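Local structure of restriction endonuclease (Mycobacterium sp., 4F0Q) at residues V62-A66 with G67-P71; V219-R222 with W223-D226; A283-L286 with Q287-K291; S392-A395 with Q396-I399; A415-V418 with R419-Q423. The protein cleaves DNA in response to cytosine methylation, working as a tetrameric, modification-dependent restriction endonuclease that binds magnesium. All coordinates share one frame; numbering follows the deposited sequence.

Interaction 1: V62-A66 with G67-P71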
loop_
_atom_site.group_PDB
_atom_site.type_symbol
_atom_site.label_atom_id
_atom_site.label_comp_id
_atom_site.label_asym_id
_atom_site.label_seq_id
_atom_site.Cartn_x
_atom_site.Cartn_y
_atom_site.Cartn_z
ATOM N N VAL A 62 -12.939 -42.036 15.459
ATOM C CA VAL A 62 -12.347 -40.716 15.615
ATOM C C VAL A 62 -13.426 -39.786 16.153
ATOM O O VAL A 62 -14.167 -39.172 15.388
ATOM C CB VAL A 62 -11.812 -40.171 14.279
ATOM C CG1 VAL A 62 -11.127 -38.827 14.484
ATOM C CG2 VAL A 62 -10.854 -41.169 13.648
ATOM N N MET A 63 -13.522 -39.705 17.477
ATOM C CA MET A 63 -14.584 -38.942 18.126
ATOM C C MET A 63 -14.526 -37.459 17.783
ATOM O O MET A 63 -13.449 -36.871 17.699
ATOM C CB MET A 63 -14.536 -39.137 19.643
ATOM C CG MET A 63 -14.792 -40.568 20.087
ATOM S SD MET A 63 -16.343 -41.221 19.439
ATOM C CE MET A 63 -17.518 -40.058 20.126
ATOM N N LEU A 64 -15.697 -36.862 17.582
ATOM C CA LEU A 64 -15.787 -35.450 17.239
ATOM C C LEU A 64 -16.715 -34.718 18.204
ATOM O O LEU A 64 -17.799 -34.272 17.827
ATOM C CB LEU A 64 -16.269 -35.279 15.796
ATOM C CG LEU A 64 -16.151 -33.887 15.171
ATOM C CD1 LEU A 64 -14.697 -33.454 15.090
ATOM C CD2 LEU A 64 -16.800 -33.859 13.797
ATOM N N GLU A 65 -16.284 -34.604 19.456
ATOM C CA GLU A 65 -17.042 -33.865 20.457
ATOM C C GLU A 65 -16.907 -32.368 20.209
ATOM O O GLU A 65 -16.299 -31.944 19.226
ATOM C CB GLU A 65 -16.547 -34.203 21.865
ATOM C CG GLU A 65 -16.681 -35.669 22.244
ATOM C CD GLU A 65 -18.123 -36.095 22.446
ATOM O OE1 GLU A 65 -18.401 -37.309 22.354
ATOM O OE2 GLU A 65 -18.976 -35.219 22.704
ATOM N N ALA A 66 -17.475 -31.569 21.104
ATOM C CA ALA A 66 -17.360 -30.122 20.996
ATOM C C ALA A 66 -15.918 -29.683 21.230
ATOM O O ALA A 66 -15.308 -30.033 22.240
ATOM C CB ALA A 66 -18.293 -29.438 21.984
ATOM N N GLY A 67 -15.372 -28.929 20.283
ATOM C CA GLY A 67 -14.046 -28.366 20.437
ATOM C C GLY A 67 -12.937 -29.145 19.761
ATOM O O GLY A 67 -13.026 -29.489 18.583
ATOM N N ILE A 68 -11.883 -29.426 20.521
ATOM C CA ILE A 68 -10.678 -30.045 19.986
ATOM C C ILE A 68 -10.589 -31.522 20.360
ATOM O O ILE A 68 -10.678 -31.883 21.533
ATOM C CB ILE A 68 -9.424 -29.307 20.484
ATOM C CG1 ILE A 68 -9.528 -27.818 20.144
ATOM C CG2 ILE A 68 -8.165 -29.920 19.885
ATOM C CD1 ILE A 68 -8.941 -26.902 21.191
ATOM N N ASN A 69 -10.405 -32.366 19.349
ATOM C CA ASN A 69 -10.371 -33.811 19.540
ATOM C C ASN A 69 -9.121 -34.430 18.929
ATOM O O ASN A 69 -8.590 -33.930 17.940
ATOM C CB ASN A 69 -11.607 -34.458 18.914
ATOM C CG ASN A 69 -12.898 -33.799 19.353
ATOM O OD1 ASN A 69 -13.547 -34.249 20.296
ATOM N ND2 ASN A 69 -13.280 -32.728 18.666
ATOM N N ALA A 70 -8.661 -35.529 19.517
ATOM C CA ALA A 70 -7.502 -36.244 18.994
ATOM C C ALA A 70 -7.480 -37.692 19.470
ATOM O O ALA A 70 -7.586 -37.958 20.667
ATOM C CB ALA A 70 -6.215 -35.533 19.384
ATOM N N PRO A 71 -7.353 -38.636 18.525
ATOM C CA PRO A 71 -7.249 -40.062 18.848
ATOM C C PRO A 71 -5.963 -40.363 19.609
ATOM O O PRO A 71 -5.064 -39.521 19.646
ATOM C CB PRO A 71 -7.206 -40.731 17.469
ATOM C CG PRO A 71 -7.820 -39.737 16.540
ATOM C CD PRO A 71 -7.415 -38.403 17.072
HETATM O O HOH W 1 -13.612 -31.976 23.071
#
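The side chains of Asn69 and Glu65 cross at about a right angle, and Asn69 grips the Glu65 backbone at two points. Glu65 N donates to Asn69 OD1 over 2.9 Å, with a bent N-H...O angle of 132°, approaching from above the plane of the carbonyl group. The return bond, from Asn69 ND2 to Glu65 O at 3.2 Å, is straighter at 158°, and Glu65 O lies close to the plane of the amide. Asparagine suits the place because one short side chain carries both a donor and an acceptor. Its ND2 also bonds to Ala86 O, which ties the amide to strand 85-89.

Leu64 sends CD1 past the amide, 3.9 Å from Asn69 ND2, and itself packs on Tyr48 and Ala86. At the far end of the turn-back, Val62 CG1 meets Pro71 CG at 4.0 Å. Gly67 makes the reversal with a positive phi, where a beta carbon would press on Ala66 O. A water donates to Ala66 O at 2.7 Å and weakly to Ile68 O. The whole is a tight chain reversal, bridged by an asparagine side chain, that leads into strand 67-69, which pairs with strand 85-89 in the sheet of the PUA-clan N-terminal domain.

Interaction 2: V219-R222 with W223-D226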
loop_
_atom_site.group_PDB
_atom_site.type_symbol
_atom_site.label_atom_id
_atom_site.label_comp_id
_atom_site.label_asym_id
_atom_site.label_seq_id
_atom_site.Cartn_x
_atom_site.Cartn_y
_atom_site.Cartn_z
ATOM N N VAL A 219 -10.061 -33.969 0.430
ATOM C CA VAL A 219 -8.997 -34.914 0.755
ATOM C C VAL A 219 -9.452 -36.369 0.673
ATOM O O VAL A 219 -10.648 -36.667 0.714
ATOM C CB VAL A 219 -8.418 -34.663 2.168
ATOM C CG1 VAL A 219 -7.732 -33.304 2.240
ATOM C CG2 VAL A 219 -9.509 -34.778 3.220
ATOM N N ASP A 220 -8.479 -37.266 0.547
ATOM C CA ASP A 220 -8.728 -38.697 0.608
ATOM C C ASP A 220 -8.476 -39.139 2.042
ATOM O O ASP A 220 -7.412 -38.873 2.598
ATOM C CB ASP A 220 -7.790 -39.441 -0.345
ATOM C CG ASP A 220 -8.223 -40.876 -0.601
ATOM O OD1 ASP A 220 -8.903 -41.468 0.263
ATOM O OD2 ASP A 220 -7.877 -41.414 -1.673
ATOM N N PHE A 221 -9.453 -39.811 2.643
ATOM C CA PHE A 221 -9.338 -40.213 4.041
ATOM C C PHE A 221 -8.373 -41.375 4.256
ATOM O O PHE A 221 -8.104 -41.761 5.394
ATOM C CB PHE A 221 -10.708 -40.532 4.639
ATOM C CG PHE A 221 -11.167 -39.529 5.655
ATOM C CD1 PHE A 221 -10.651 -39.542 6.941
ATOM C CD2 PHE A 221 -12.106 -38.568 5.324
ATOM C CE1 PHE A 221 -11.067 -38.615 7.878
ATOM C CE2 PHE A 221 -12.528 -37.640 6.258
ATOM C CZ PHE A 221 -12.007 -37.662 7.535
ATOM N N ARG A 222 -7.850 -41.927 3.166
ATOM C CA ARG A 222 -6.824 -42.958 3.257
ATOM C C ARG A 222 -5.514 -42.357 3.764
ATOM O O ARG A 222 -4.634 -43.073 4.241
ATOM C CB ARG A 222 -6.619 -43.647 1.907
ATOM C CG ARG A 222 -7.817 -44.465 1.453
ATOM C CD ARG A 222 -7.486 -45.313 0.237
ATOM N NE ARG A 222 -7.144 -44.498 -0.925
ATOM C CZ ARG A 222 -6.825 -44.996 -2.115
ATOM N NH1 ARG A 222 -6.800 -46.308 -2.303
ATOM N NH2 ARG A 222 -6.528 -44.180 -3.117
ATOM N N TRP A 223 -5.400 -41.037 3.647
ATOM C CA TRP A 223 -4.297 -40.285 4.229
ATOM C C TRP A 223 -4.278 -40.515 5.736
ATOM O O TRP A 223 -3.242 -40.847 6.323
ATOM C CB TRP A 223 -4.489 -38.796 3.928
ATOM C CG TRP A 223 -3.407 -37.891 4.441
ATOM C CD1 TRP A 223 -2.143 -38.245 4.819
ATOM C CD2 TRP A 223 -3.500 -36.473 4.631
ATOM N NE1 TRP A 223 -1.445 -37.135 5.231
ATOM C CE2 TRP A 223 -2.256 -36.035 5.126
ATOM C CE3 TRP A 223 -4.514 -35.533 4.430
ATOM C CZ2 TRP A 223 -2.000 -34.699 5.421
ATOM C CZ3 TRP A 223 -4.258 -34.207 4.726
ATOM C CH2 TRP A 223 -3.012 -33.802 5.216
ATOM N N ILE A 224 -5.443 -40.344 6.353
ATOM C CA ILE A 224 -5.598 -40.549 7.786
ATOM C C ILE A 224 -5.424 -42.021 8.147
ATOM O O ILE A 224 -4.844 -42.346 9.183
ATOM C CB ILE A 224 -6.964 -40.031 8.282
ATOM C CG1 ILE A 224 -7.101 -38.541 7.969
ATOM C CG2 ILE A 224 -7.125 -40.265 9.773
ATOM C CD1 ILE A 224 -5.968 -37.704 8.527
ATOM N N ASP A 225 -5.919 -42.904 7.283
ATOM C CA ASP A 225 -5.744 -44.342 7.468
ATOM C C ASP A 225 -4.265 -44.679 7.578
ATOM O O ASP A 225 -3.855 -45.441 8.452
ATOM C CB ASP A 225 -6.357 -45.122 6.306
ATOM C CG ASP A 225 -7.859 -44.951 6.211
ATOM O OD1 ASP A 225 -8.458 -44.374 7.143
ATOM O OD2 ASP A 225 -8.444 -45.405 5.204
ATOM N N ASP A 226 -3.468 -44.101 6.685
ATOM C CA ASP A 226 -2.026 -44.306 6.697
ATOM C C ASP A 226 -1.392 -43.686 7.937
ATOM O O ASP A 226 -0.531 -44.297 8.567
ATOM C CB ASP A 226 -1.386 -43.729 5.434
ATOM C CG ASP A 226 -1.864 -44.419 4.174
ATOM O OD1 ASP A 226 -2.325 -45.575 4.270
ATOM O OD2 ASP A 226 -1.777 -43.806 3.090
#
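The ring of Phe221 has Ile224 CG1 set obliquely to it, 3.8 Å from Phe221 CD1, the two side chains running side by side in the same direction. The indole of Trp223 meets Val219 CG1 at its edge, near the ring plane, 4.4 Å from Trp223 CZ3. Beyond the segments, Trp245 packs edge-to-face with Trp223, and the ring of Phe157 is inclined to that of Phe221. Together these apolar groups bury a strand-to-helix junction opened by an Asx turn.

In that turn Arg222 N donates to Asp220 OD1 at 3.1 Å with an almost straight angle of 167°, a capping bond that meets the oxygen from above the carboxylate plane. Aspartate is well suited here: it offers an acceptor to an amide of the first helical turn, while its own carbonyl, Asp220 O, accepts from Trp223 N at 3.1 Å. The helix then takes up its regular pattern with Asp225 N to Phe221 O and Asp226 N to Arg222 O.

Asp225 and Asp226 each have CG beside their own backbone N, which turns the carboxylates back toward the helix start. Asp225 is paired with Arg21 and Asp226 with Arg239, salt bridges that probably offset their crowding of Phe221 O and Arg222 O. Arg222 gives NH1 to Ala17 O, bends at chi3 (-63°), and brings NE to Asp220 OD2 at 3.3 Å, a salt bridge supplemented by a weak bond from NH2.

Interaction 3: A283-L286 with Q287-K291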
loop_
_atom_site.group_PDB
_atom_site.type_symbol
_atom_site.label_atom_id
_atom_site.label_comp_id
_atom_site.label_asym_id
_atom_site.label_seq_id
_atom_site.Cartn_x
_atom_site.Cartn_y
_atom_site.Cartn_z
ATOM N N ALA A 283 -26.436 -6.018 15.566
ATOM C CA ALA A 283 -27.463 -5.178 14.960
ATOM C C ALA A 283 -27.882 -4.073 15.923
ATOM O O ALA A 283 -27.948 -2.899 15.549
ATOM C CB ALA A 283 -28.664 -6.014 14.559
ATOM N N ALA A 284 -28.165 -4.461 17.162
ATOM C CA ALA A 284 -28.524 -3.510 18.207
ATOM C C ALA A 284 -27.372 -2.547 18.463
ATOM O O ALA A 284 -27.582 -1.347 18.661
ATOM C CB ALA A 284 -28.896 -4.245 19.484
ATOM N N THR A 285 -26.154 -3.085 18.456
ATOM C CA THR A 285 -24.953 -2.274 18.618
ATOM C C THR A 285 -24.867 -1.218 17.524
ATOM O O THR A 285 -24.612 -0.045 17.798
ATOM C CB THR A 285 -23.680 -3.140 18.585
ATOM O OG1 THR A 285 -23.686 -4.042 19.698
ATOM C CG2 THR A 285 -22.438 -2.267 18.658
ATOM N N LEU A 286 -25.094 -1.642 16.285
ATOM C CA LEU A 286 -25.053 -0.736 15.142
ATOM C C LEU A 286 -26.137 0.331 15.231
ATOM O O LEU A 286 -25.905 1.491 14.889
ATOM C CB LEU A 286 -25.194 -1.516 13.835
ATOM C CG LEU A 286 -25.108 -0.676 12.562
ATOM C CD1 LEU A 286 -23.763 0.033 12.478
ATOM C CD2 LEU A 286 -25.339 -1.544 11.339
ATOM N N GLN A 287 -27.322 -0.064 15.685
ATOM C CA GLN A 287 -28.416 0.884 15.869
ATOM C C GLN A 287 -28.045 1.934 16.909
ATOM O O GLN A 287 -28.295 3.127 16.720
ATOM C CB GLN A 287 -29.701 0.159 16.272
ATOM C CG GLN A 287 -30.295 -0.688 15.160
ATOM C CD GLN A 287 -30.578 0.120 13.908
ATOM O OE1 GLN A 287 -30.223 -0.286 12.801
ATOM N NE2 GLN A 287 -31.220 1.268 14.077
ATOM N N THR A 288 -27.436 1.482 18.001
ATOM C CA THR A 288 -26.955 2.386 19.037
ATOM C C THR A 288 -25.925 3.356 18.462
ATOM O O THR A 288 -25.975 4.557 18.726
ATOM C CB THR A 288 -26.325 1.614 20.210
ATOM O OG1 THR A 288 -27.274 0.680 20.737
ATOM C CG2 THR A 288 -25.901 2.571 21.313
ATOM N N LEU A 289 -25.003 2.825 17.663
ATOM C CA LEU A 289 -23.953 3.635 17.051
ATOM C C LEU A 289 -24.517 4.696 16.111
ATOM O O LEU A 289 -24.034 5.826 16.081
ATOM C CB LEU A 289 -22.951 2.750 16.303
ATOM C CG LEU A 289 -22.051 1.851 17.156
ATOM C CD1 LEU A 289 -21.131 1.018 16.274
ATOM C CD2 LEU A 289 -21.245 2.680 18.142
ATOM N N TYR A 290 -25.540 4.330 15.343
ATOM C CA TYR A 290 -26.161 5.281 14.428
ATOM C C TYR A 290 -26.943 6.353 15.177
ATOM O O TYR A 290 -26.824 7.540 14.873
ATOM C CB TYR A 290 -27.077 4.581 13.423
ATOM C CG TYR A 290 -27.941 5.552 12.652
ATOM C CD1 TYR A 290 -27.379 6.426 11.731
ATOM C CD2 TYR A 290 -29.313 5.608 12.855
ATOM C CE1 TYR A 290 -28.159 7.324 11.030
ATOM C CE2 TYR A 290 -30.102 6.502 12.158
ATOM C CZ TYR A 290 -29.519 7.357 11.246
ATOM O OH TYR A 290 -30.297 8.251 10.547
ATOM N N LYS A 291 -27.743 5.930 16.151
ATOM C CA LYS A 291 -28.560 6.860 16.924
ATOM C C LYS A 291 -27.707 7.819 17.751
ATOM O O LYS A 291 -28.101 8.961 17.992
ATOM C CB LYS A 291 -29.530 6.100 17.830
ATOM C CG LYS A 291 -30.596 5.323 17.078
ATOM C CD LYS A 291 -31.416 4.455 18.018
ATOM C CE LYS A 291 -32.422 3.611 17.251
ATOM N NZ LYS A 291 -33.183 2.702 18.152
HETATM O O HOH W 2 -28.898 -2.724 12.974
#
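Ala284 O is met twice by Thr288, whose amide N and OG1 both donate to it at 2.9 Å and arrive from opposite faces of the carbonyl plane. The hydroxyl gets there because OG1 stands beside its own backbone N, chi1 -56°, and so turns back along the helix. The other backbone bonds, such as Leu289 N to Thr285 O at 2.9 Å, keep the regular i to i+4 spacing of helix 281-292.

A water adds a mediated link: it donates to Ala283 O at 2.8 Å and to Gln287 OE1 at 2.8 Å. The first torsion of Gln287 (chi1 -69°) puts its CG 3.2 Å from Ala283 O, and the bend at chi2 (-57°) then turns the amide so that OE1 reaches the water.

Apolar contact is sparse between the two segments. Leu289 CD1 comes 4.3 Å from Thr285 CG2, and the leucine also packs on Leu414 of helix 411-425 and Leu434 of helix 430-440. Threonine, with one polar branch and one methyl, suits both needs: Thr285 OG1 bonds to Ala281 O and leaves its methyl beside Leu289. The chemistry implies an amphipathic helix, with water and side chains sharing carbonyls on one side and leucines buried against neighbouring helices on the other.

Interaction 4: S392-A395 with Q396-I399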
loop_
_atom_site.group_PDB
_atom_site.type_symbol
_atom_site.label_atom_id
_atom_site.label_comp_id
_atom_site.label_asym_id
_atom_site.label_seq_id
_atom_site.Cartn_x
_atom_site.Cartn_y
_atom_site.Cartn_z
ATOM N N SER A 392 -22.869 0.800 -2.001
ATOM C CA SER A 392 -23.684 0.410 -3.147
ATOM C C SER A 392 -22.951 -0.585 -4.036
ATOM O O SER A 392 -21.724 -0.680 -3.994
ATOM C CB SER A 392 -24.091 1.640 -3.959
ATOM O OG SER A 392 -22.955 2.304 -4.482
ATOM N N ARG A 393 -23.710 -1.324 -4.837
ATOM C CA ARG A 393 -23.132 -2.331 -5.715
ATOM C C ARG A 393 -22.206 -1.692 -6.741
ATOM O O ARG A 393 -21.130 -2.217 -7.033
ATOM C CB ARG A 393 -24.229 -3.127 -6.421
ATOM C CG ARG A 393 -23.704 -4.328 -7.184
ATOM C CD ARG A 393 -24.823 -5.170 -7.766
ATOM N NE ARG A 393 -24.338 -6.485 -8.171
ATOM C CZ ARG A 393 -23.778 -6.749 -9.347
ATOM N NH1 ARG A 393 -23.632 -5.784 -10.245
ATOM N NH2 ARG A 393 -23.365 -7.978 -9.625
ATOM N N GLN A 394 -22.625 -0.550 -7.277
ATOM C CA GLN A 394 -21.849 0.149 -8.293
ATOM C C GLN A 394 -20.521 0.653 -7.735
ATOM O O GLN A 394 -19.505 0.644 -8.429
ATOM C CB GLN A 394 -22.656 1.308 -8.883
ATOM C CG GLN A 394 -22.010 1.954 -10.097
ATOM C CD GLN A 394 -21.781 0.971 -11.231
ATOM O OE1 GLN A 394 -22.554 0.032 -11.422
ATOM N NE2 GLN A 394 -20.712 1.182 -11.989
ATOM N N ALA A 395 -20.536 1.085 -6.477
ATOM C CA ALA A 395 -19.322 1.539 -5.809
ATOM C C ALA A 395 -18.298 0.412 -5.736
ATOM O O ALA A 395 -17.144 0.579 -6.134
ATOM C CB ALA A 395 -19.647 2.054 -4.416
ATOM N N GLN A 396 -18.738 -0.738 -5.233
ATOM C CA GLN A 396 -17.882 -1.912 -5.115
ATOM C C GLN A 396 -17.382 -2.370 -6.481
ATOM O O GLN A 396 -16.223 -2.760 -6.625
ATOM C CB GLN A 396 -18.636 -3.047 -4.424
ATOM C CG GLN A 396 -19.243 -2.660 -3.085
ATOM C CD GLN A 396 -20.010 -3.796 -2.441
ATOM O OE1 GLN A 396 -19.423 -4.766 -1.966
ATOM N NE2 GLN A 396 -21.333 -3.682 -2.426
ATOM N N VAL A 397 -18.261 -2.321 -7.477
ATOM C CA VAL A 397 -17.900 -2.688 -8.844
ATOM C C VAL A 397 -16.789 -1.787 -9.383
ATOM O O VAL A 397 -15.816 -2.265 -9.965
ATOM C CB VAL A 397 -19.125 -2.638 -9.788
ATOM C CG1 VAL A 397 -18.685 -2.614 -11.246
ATOM C CG2 VAL A 397 -20.047 -3.820 -9.525
ATOM N N GLU A 398 -16.932 -0.483 -9.170
ATOM C CA GLU A 398 -15.930 0.472 -9.629
ATOM C C GLU A 398 -14.627 0.358 -8.838
ATOM O O GLU A 398 -13.555 0.680 -9.349
ATOM C CB GLU A 398 -16.480 1.898 -9.573
ATOM C CG GLU A 398 -17.648 2.133 -10.519
ATOM C CD GLU A 398 -18.271 3.502 -10.356
ATOM O OE1 GLU A 398 -19.372 3.725 -10.900
ATOM O OE2 GLU A 398 -17.656 4.361 -9.690
ATOM N N ILE A 399 -14.723 -0.104 -7.594
ATOM C CA ILE A 399 -13.535 -0.343 -6.779
ATOM C C ILE A 399 -12.759 -1.557 -7.288
ATOM O O ILE A 399 -11.536 -1.514 -7.425
ATOM C CB ILE A 399 -13.896 -0.549 -5.292
ATOM C CG1 ILE A 399 -14.355 0.769 -4.668
ATOM C CG2 ILE A 399 -12.706 -1.094 -4.518
ATOM C CD1 ILE A 399 -14.815 0.634 -3.234
#
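Gln394 NE2 donates to Glu398 OE1 over 3.1 Å, one helical turn along, at a nearly straight 160°. The oxygen lies in the plane of the amide and uses its anti lone pair, while the amide and carboxylate planes stand 65° apart. With CG opposite the backbone N (chi1 -171°), the glutamine has that carbon 3.3 Å from Glu398 OE1, and the bend at chi2 turns NE2 to the carboxylate. On the next flank Arg393 runs out extended and holds NH1 4.2 Å from Val397 CG2.

At the helix start Ser392 is the N-cap, its OG accepting weakly from Ala395 N at 3.4 Å. Serine is apt there, since its short hydroxyl serves the helix and also bonds to Val365 O. Ser392 O accepts from Gln396 N at 3.2 Å; Gln396 NE2 adds a weak bond, its stronger partner being Gln269 O.

Glu398 is positioned from outside: Arg376 and Arg372 of the second subunit form salt bridges with its carboxylate, probably favouring the charged form. Val397 packs on Thr98 of the third subunit. Helix 393-401 lies within the beta-alpha-beta crossover between parallel strands 381-387 and 406-409, with Ile399 packed on Val406 and Leu408 of strand 406-409 and on Val370 of helix 367-374.

Interaction 5: A415-V418 with R419-Q423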
loop_
_atom_site.group_PDB
_atom_site.type_symbol
_atom_site.label_atom_id
_atom_site.label_comp_id
_atom_site.label_asym_id
_atom_site.label_seq_id
_atom_site.Cartn_x
_atom_site.Cartn_y
_atom_site.Cartn_z
ATOM N N ALA A 415 -19.788 -2.785 13.657
ATOM C CA ALA A 415 -20.448 -3.266 14.867
ATOM C C ALA A 415 -19.625 -4.342 15.566
ATOM O O ALA A 415 -19.429 -4.291 16.783
ATOM C CB ALA A 415 -21.836 -3.790 14.538
ATOM N N ALA A 416 -19.146 -5.311 14.792
ATOM C CA ALA A 416 -18.333 -6.396 15.334
ATOM C C ALA A 416 -17.044 -5.869 15.959
ATOM O O ALA A 416 -16.678 -6.249 17.078
ATOM C CB ALA A 416 -18.020 -7.416 14.248
ATOM N N THR A 417 -16.366 -4.987 15.230
ATOM C CA THR A 417 -15.114 -4.402 15.693
ATOM C C THR A 417 -15.320 -3.603 16.973
ATOM O O THR A 417 -14.571 -3.755 17.933
ATOM C CB THR A 417 -14.488 -3.484 14.627
ATOM O OG1 THR A 417 -14.350 -4.202 13.394
ATOM C CG2 THR A 417 -13.123 -2.990 15.081
ATOM N N VAL A 418 -16.344 -2.753 16.977
ATOM C CA VAL A 418 -16.666 -1.935 18.142
ATOM C C VAL A 418 -16.995 -2.801 19.356
ATOM O O VAL A 418 -16.530 -2.532 20.464
ATOM C CB VAL A 418 -17.831 -0.962 17.845
ATOM C CG1 VAL A 418 -18.463 -0.461 19.131
ATOM C CG2 VAL A 418 -17.343 0.205 16.998
ATOM N N ARG A 419 -17.784 -3.849 19.139
ATOM C CA ARG A 419 -18.117 -4.783 20.210
ATOM C C ARG A 419 -16.871 -5.461 20.775
ATOM O O ARG A 419 -16.725 -5.594 21.994
ATOM C CB ARG A 419 -19.122 -5.829 19.723
ATOM C CG ARG A 419 -20.566 -5.358 19.756
ATOM C CD ARG A 419 -21.492 -6.366 19.101
ATOM N NE ARG A 419 -21.176 -7.736 19.493
ATOM C CZ ARG A 419 -21.645 -8.331 20.584
ATOM N NH1 ARG A 419 -22.456 -7.674 21.402
ATOM N NH2 ARG A 419 -21.301 -9.581 20.858
ATOM N N ARG A 420 -15.972 -5.879 19.888
ATOM C CA ARG A 420 -14.715 -6.492 20.313
ATOM C C ARG A 420 -13.877 -5.522 21.148
ATOM O O ARG A 420 -13.383 -5.880 22.218
ATOM C CB ARG A 420 -13.911 -6.968 19.101
ATOM C CG ARG A 420 -12.724 -7.853 19.452
ATOM C CD ARG A 420 -11.827 -8.103 18.245
ATOM N NE ARG A 420 -12.584 -8.512 17.065
ATOM C CZ ARG A 420 -12.741 -7.759 15.980
ATOM N NH1 ARG A 420 -12.184 -6.558 15.919
ATOM N NH2 ARG A 420 -13.449 -8.209 14.953
ATOM N N MET A 421 -13.728 -4.298 20.649
ATOM C CA MET A 421 -12.969 -3.252 21.332
ATOM C C MET A 421 -13.519 -2.984 22.726
ATOM O O MET A 421 -12.775 -2.939 23.708
ATOM C CB MET A 421 -13.010 -1.953 20.522
ATOM C CG MET A 421 -12.268 -2.006 19.196
ATOM S SD MET A 421 -12.719 -0.646 18.096
ATOM C CE MET A 421 -12.335 0.773 19.117
ATOM N N VAL A 422 -14.831 -2.803 22.799
ATOM C CA VAL A 422 -15.505 -2.494 24.051
ATOM C C VAL A 422 -15.394 -3.643 25.052
ATOM O O VAL A 422 -15.114 -3.422 26.232
ATOM C CB VAL A 422 -16.984 -2.131 23.801
ATOM C CG1 VAL A 422 -17.776 -2.182 25.084
ATOM C CG2 VAL A 422 -17.083 -0.754 23.167
ATOM N N GLN A 423 -15.596 -4.868 24.579
ATOM C CA GLN A 423 -15.492 -6.036 25.448
ATOM C C GLN A 423 -14.064 -6.274 25.940
ATOM O O GLN A 423 -13.857 -6.749 27.056
ATOM C CB GLN A 423 -16.023 -7.286 24.742
ATOM C CG GLN A 423 -17.539 -7.350 24.652
ATOM C CD GLN A 423 -18.196 -7.559 26.005
ATOM O OE1 GLN A 423 -17.600 -8.136 26.915
ATOM N NE2 GLN A 423 -19.429 -7.090 26.142
#
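Thr417 O accepts from Met421 N at 2.9 Å, a bond nearly straight at 167°, and the methionine side chain then curls round the same carbonyl. Met421 CG stands beside its own backbone N, chi1 -68°, which puts it 3.2 Å from Thr417 O and lets SD settle 3.8 Å from Thr417 CG2. A flexible thioether suits this buried spot, where it must also fit against Leu433 and, across the interface, Leu254 of the fourth subunit.

The same threonine methyl has a second neighbour. Arg420 starts with CG opposite its backbone N, chi1 -169°, then bends at chi3 and swings its guanidinium back along the helix, placing NH1 3.6 Å from Thr417 CA and 3.8 Å from Thr417 CG2. One face of the guanidinium lies over Ala416 O, the carbonyl that accepts from Arg420 N at 2.9 Å; its partial negative charge should favour that position. Thr417 OG1 turns instead to Thr413 O, and the side chain packs on Val307 and Val311 of helix 297-314.

Arg419 lays its aliphatic stem against Ala415 O, with CB at 3.3 Å, before NH2 makes a weak bond to Thr98 O. The small Ala415 meets Leu286, and Ala416 meets Glu282, of helix 281-292. On the buried side Val418 CG1 and Val422 CG2 touch at 4.3 Å, two beta-branched residues one turn apart that both face Leu430. The regular i to i+4 bonding is that of an alpha helix; here helix 411-425, following strand 406-409 of the PD-(D/E)XK fold, packs among helices 281-292, 297-314 and 430-440.

Interactions 1 and 2 share the N-terminal domain, their centres about 17 Å apart without touching, whereas 3, 4 and 5 lie in the helical surroundings of the endonuclease sheet. Interactions 3 and 5 join directly: Thr285 OG1 packs on Arg419 CD at 3.3 Å, and Leu289 CD1 meets Val418 CG2 at 3.9 Å, which binds helix 281-292 to helix 411-425. Interactions 2 and 5 are largely buried; the others are partly so. Their chemistry follows: side-chain to backbone bonds fix the non-helical turns of 1 and 2, water takes part in 1 and 3, and 4 and 5 reach other subunits, by salt bridges in the one and by apolar packing in the other.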